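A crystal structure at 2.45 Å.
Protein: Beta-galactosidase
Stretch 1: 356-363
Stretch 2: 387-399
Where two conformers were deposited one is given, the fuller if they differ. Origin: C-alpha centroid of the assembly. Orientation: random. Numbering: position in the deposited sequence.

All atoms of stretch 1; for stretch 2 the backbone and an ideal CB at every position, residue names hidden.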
# COMPACT_ATOMS: atom_id res chain seq x y z
N SER A 356 30.79 -26.33 0.66
CA SER A 356 30.98 -25.51 1.85
C SER A 356 29.69 -25.32 2.64
O SER A 356 28.60 -25.40 2.09
CB SER A 356 31.53 -24.13 1.47
OG SER A 356 30.58 -23.40 0.72
N ILE A 357 29.85 -25.09 3.94
CA ILE A 357 28.81 -24.52 4.79
C ILE A 357 29.38 -23.25 5.43
O ILE A 357 30.23 -23.27 6.35
CB ILE A 357 28.33 -25.52 5.87
CG1 ILE A 357 27.75 -26.79 5.22
CG2 ILE A 357 27.29 -24.86 6.75
CD1 ILE A 357 26.50 -26.57 4.38
N LEU A 358 28.91 -22.12 4.92
CA LEU A 358 29.37 -20.82 5.37
C LEU A 358 28.19 -19.96 5.82
O LEU A 358 27.11 -19.97 5.22
CB LEU A 358 30.18 -20.13 4.26
CG LEU A 358 31.42 -20.89 3.80
CD1 LEU A 358 32.01 -20.33 2.49
CD2 LEU A 358 32.48 -20.91 4.89
N TYR A 359 28.42 -19.24 6.91
CA TYR A 359 27.41 -18.46 7.59
C TYR A 359 27.59 -16.97 7.41
O TYR A 359 28.70 -16.45 7.16
CB TYR A 359 27.43 -18.75 9.09
CG TYR A 359 27.47 -20.21 9.47
CD1 TYR A 359 26.46 -21.09 9.07
CD2 TYR A 359 28.52 -20.71 10.24
CE1 TYR A 359 26.51 -22.43 9.42
CE2 TYR A 359 28.57 -22.05 10.61
CZ TYR A 359 27.56 -22.90 10.19
OH TYR A 359 27.61 -24.22 10.55
N PHE A 360 26.49 -16.26 7.54
CA PHE A 360 26.57 -14.92 8.04
C PHE A 360 25.91 -14.95 9.40
O PHE A 360 24.73 -15.29 9.50
CB PHE A 360 25.88 -13.89 7.14
CG PHE A 360 26.11 -12.50 7.60
CD1 PHE A 360 27.21 -11.77 7.16
CD2 PHE A 360 25.29 -11.94 8.57
CE1 PHE A 360 27.46 -10.50 7.62
CE2 PHE A 360 25.53 -10.66 9.04
CZ PHE A 360 26.62 -9.94 8.57
N GLN A 361 26.65 -14.62 10.46
CA GLN A 361 28.08 -14.31 10.41
C GLN A 361 28.76 -15.09 11.55
O GLN A 361 28.13 -15.92 12.19
CB GLN A 361 28.32 -12.80 10.54
CG GLN A 361 27.74 -12.18 11.80
CD GLN A 361 28.03 -10.68 11.92
OE1 GLN A 361 29.11 -10.21 11.56
NE2 GLN A 361 27.06 -9.94 12.44
N TRP A 362 30.04 -14.82 11.80
CA TRP A 362 30.72 -15.51 12.89
C TRP A 362 30.22 -15.02 14.24
O TRP A 362 29.77 -15.80 15.08
CB TRP A 362 32.23 -15.32 12.82
CG TRP A 362 32.90 -15.76 14.09
CD1 TRP A 362 33.48 -14.96 15.03
CD2 TRP A 362 33.00 -17.10 14.58
NE1 TRP A 362 33.96 -15.72 16.07
CE2 TRP A 362 33.68 -17.04 15.82
CE3 TRP A 362 32.59 -18.35 14.10
CZ2 TRP A 362 33.97 -18.18 16.57
CZ3 TRP A 362 32.88 -19.48 14.85
CH2 TRP A 362 33.55 -19.39 16.08
N ARG A 363 30.33 -13.71 14.44
CA ARG A 363 29.94 -13.08 15.69
C ARG A 363 28.93 -11.96 15.45
O ARG A 363 29.13 -11.12 14.57
CB ARG A 363 31.18 -12.55 16.43
CG ARG A 363 30.90 -12.03 17.83
CD ARG A 363 32.16 -11.46 18.49
NE ARG A 363 33.08 -12.51 18.94
CZ ARG A 363 32.99 -13.16 20.10
NH1 ARG A 363 32.02 -12.89 20.98
NH2 ARG A 363 33.88 -14.10 20.39
N UNK A 387 22.78 -22.89 19.49
CA UNK A 387 23.21 -22.52 18.16
C UNK A 387 24.67 -22.89 17.97
O UNK A 387 25.03 -23.53 16.97
CB UNK A 387 22.99 -21.03 17.91
N UNK A 388 25.51 -22.51 18.94
CA UNK A 388 26.94 -22.82 18.88
C UNK A 388 27.15 -24.33 18.79
O UNK A 388 27.95 -24.81 17.98
CB UNK A 388 27.67 -22.25 20.10
N UNK A 389 26.41 -25.07 19.62
CA UNK A 389 26.56 -26.51 19.66
C UNK A 389 26.11 -27.15 18.35
O UNK A 389 26.79 -28.04 17.84
CB UNK A 389 25.77 -27.09 20.83
N UNK A 390 25.00 -26.70 17.77
CA UNK A 390 24.59 -27.37 16.54
C UNK A 390 25.54 -27.02 15.40
O UNK A 390 25.82 -27.86 14.53
CB UNK A 390 23.15 -26.99 16.17
N UNK A 391 26.07 -25.79 15.40
CA UNK A 391 27.13 -25.47 14.45
C UNK A 391 28.34 -26.40 14.62
O UNK A 391 28.86 -26.94 13.65
CB UNK A 391 27.56 -24.01 14.62
N UNK A 392 28.75 -26.63 15.87
CA UNK A 392 29.84 -27.56 16.16
C UNK A 392 29.54 -28.97 15.65
O UNK A 392 30.42 -29.63 15.12
CB UNK A 392 30.11 -27.60 17.67
N UNK A 393 28.31 -29.43 15.83
CA UNK A 393 27.92 -30.74 15.32
C UNK A 393 28.03 -30.79 13.81
O UNK A 393 28.51 -31.80 13.25
CB UNK A 393 26.49 -31.08 15.75
N UNK A 394 27.61 -29.72 13.14
CA UNK A 394 27.77 -29.67 11.69
C UNK A 394 29.25 -29.77 11.35
O UNK A 394 29.63 -30.54 10.47
CB UNK A 394 27.16 -28.39 11.11
N UNK A 395 30.09 -29.01 12.06
CA UNK A 395 31.53 -29.04 11.84
C UNK A 395 32.13 -30.44 11.94
O UNK A 395 32.85 -30.90 11.04
CB UNK A 395 32.22 -28.12 12.85
N UNK A 396 31.82 -31.11 13.06
CA UNK A 396 32.26 -32.48 13.30
C UNK A 396 31.80 -33.40 12.19
O UNK A 396 32.52 -34.31 11.78
CB UNK A 396 31.74 -32.98 14.65
N UNK A 397 30.59 -33.16 11.69
CA UNK A 397 30.08 -33.99 10.62
C UNK A 397 30.86 -33.75 9.33
O UNK A 397 31.22 -34.69 8.63
CB UNK A 397 28.59 -33.72 10.40
N UNK A 398 31.15 -32.48 9.04
CA UNK A 398 31.82 -32.10 7.80
C UNK A 398 33.25 -32.61 7.76
O UNK A 398 33.76 -32.95 6.70
CB UNK A 398 31.80 -30.58 7.63
N UNK A 399 33.90 -32.66 8.91
CA UNK A 399 35.25 -33.20 8.94
C UNK A 399 35.32 -34.65 8.45
O UNK A 399 36.34 -35.08 7.92
CB UNK A 399 35.81 -33.11 10.36

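Stretch 2 is a helix, and its axis runs nearly antiparallel to that of strand 356-359 (158° between N-to-C directions, closest approach 10.6 Å). With room for side chains between them, the question at each position is whether CA-to-CB points into that gap.

At 387 the ideal CB has nothing of stretch 1 within 5.5 Å, so the visible atoms select little; it is Val-387, and its side chain makes no contact across the gap. Position 388 points sideways, its CA 10.2 Å from the CA of Trp-362. Only a long side chain could reach the indole, and an apolar or aromatic one would suit its carbon atoms. The residue is Phe-388: with chi1 at -171° (t), its CE2 comes to 4.4 Å from Trp-362 CH2, a loose contact between obliquely set rings.

Positions 389 and 390 meet no part of stretch 1, which leaves polar and apolar residues equally possible; they are Gln-389 and Glu-390.

Position 391 points toward the strand, and its ideal CB lies 4.1 Å from Tyr-359 OH. So short a gap favours a compact side chain, such as alanine, valine or a small polar residue. Val-391 fits: CG1 lies 3.6 Å from Tyr-359 OH and 3.7 Å from Tyr-359 CE2, packing obliquely against the ring. The hydroxyl hydrogen-bonds elsewhere in the structure, so an apolar neighbour here does not leave it unsatisfied.

At 392 CA-to-CB points away, and at 393 stretch 1 is out of reach, so many residues, charged ones included, would do at both. They are Ala-392 and Glu-393, the latter within reach of position 396.

Position 394 again points toward the strand, with its ideal CB 4.2 Å from Tyr-359 OH and its CA 8.7 Å from the CA of Ile-357. A small or branched apolar residue would suit. Val-394 sends CG1 to 4.1 Å from Tyr-359 OH and 4.4 Å from Ile-357 CG2, touching both strand residues.

At 395 phi/psi of -55/-52 is ordinary helix and does not demand glycine, although an ideal CB would lie 3.3 Å from Ala-392 O; glycine or a small residue would suit. The residue is Gly-395. Position 396 is out of reach, so a long polar chain is as acceptable as any; Lys-396 NZ forms a salt bridge with Glu-393 OE2 at 3.2 Å. Position 397 is also out of reach, and stretch 1 sets no preference; it is Ala-397.

Position 398 points toward stretch 1, but its ideal CB has no neighbour there within 5.5 Å. A longer apolar chain could bridge to Ile-357. Leu-398 does, extended at chi2 179° (t), with CD1 3.9 Å from Ile-357 CG1. Position 399, out of reach, would take almost any residue and is Lys-399.

Stretch 2, residues 387-399: VFQEVAEVGKALK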
# COMPACT_ATOMS: atom_id res chain seq x y z
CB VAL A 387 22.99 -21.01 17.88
CG1 VAL A 387 23.44 -20.67 16.48
CG2 VAL A 387 21.52 -20.67 18.01
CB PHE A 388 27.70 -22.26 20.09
CG PHE A 388 29.20 -22.38 19.97
CD1 PHE A 388 29.87 -23.52 20.40
CD2 PHE A 388 29.94 -21.34 19.40
CE1 PHE A 388 31.24 -23.63 20.27
CE2 PHE A 388 31.32 -21.44 19.27
CZ PHE A 388 31.97 -22.59 19.71
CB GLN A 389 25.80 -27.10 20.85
CG GLN A 389 26.46 -26.81 22.21
CD GLN A 389 27.96 -27.15 22.24
OE1 GLN A 389 28.38 -28.22 21.78
NE2 GLN A 389 28.76 -26.23 22.78
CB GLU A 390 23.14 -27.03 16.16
CG GLU A 390 22.69 -27.88 14.97
CD GLU A 390 21.18 -28.07 14.87
OE1 GLU A 390 20.47 -27.84 15.89
OE2 GLU A 390 20.71 -28.45 13.77
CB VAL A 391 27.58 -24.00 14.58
CG1 VAL A 391 28.89 -23.77 13.85
CG2 VAL A 391 26.49 -23.09 14.04
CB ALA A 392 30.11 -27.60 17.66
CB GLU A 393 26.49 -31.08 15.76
CG GLU A 393 26.42 -31.49 17.23
CD GLU A 393 27.47 -32.54 17.61
OE1 GLU A 393 27.55 -33.59 16.93
OE2 GLU A 393 28.21 -32.32 18.59
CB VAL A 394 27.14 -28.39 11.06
CG1 VAL A 394 27.62 -28.19 9.63
CG2 VAL A 394 25.62 -28.48 11.10
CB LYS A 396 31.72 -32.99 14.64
CG LYS A 396 32.16 -32.18 15.85
CD LYS A 396 31.38 -32.58 17.10
CE LYS A 396 31.83 -31.80 18.32
NZ LYS A 396 31.23 -32.33 19.58
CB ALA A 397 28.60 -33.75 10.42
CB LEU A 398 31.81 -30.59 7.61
CG LEU A 398 30.48 -29.86 7.43
CD1 LEU A 398 30.73 -28.35 7.29
CD2 LEU A 398 29.66 -30.40 6.24
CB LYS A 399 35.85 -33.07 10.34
CG LYS A 399 36.15 -31.62 10.69
CD LYS A 399 36.74 -31.42 12.07
CE LYS A 399 37.27 -30.00 12.21
NZ LYS A 399 37.74 -29.65 13.58
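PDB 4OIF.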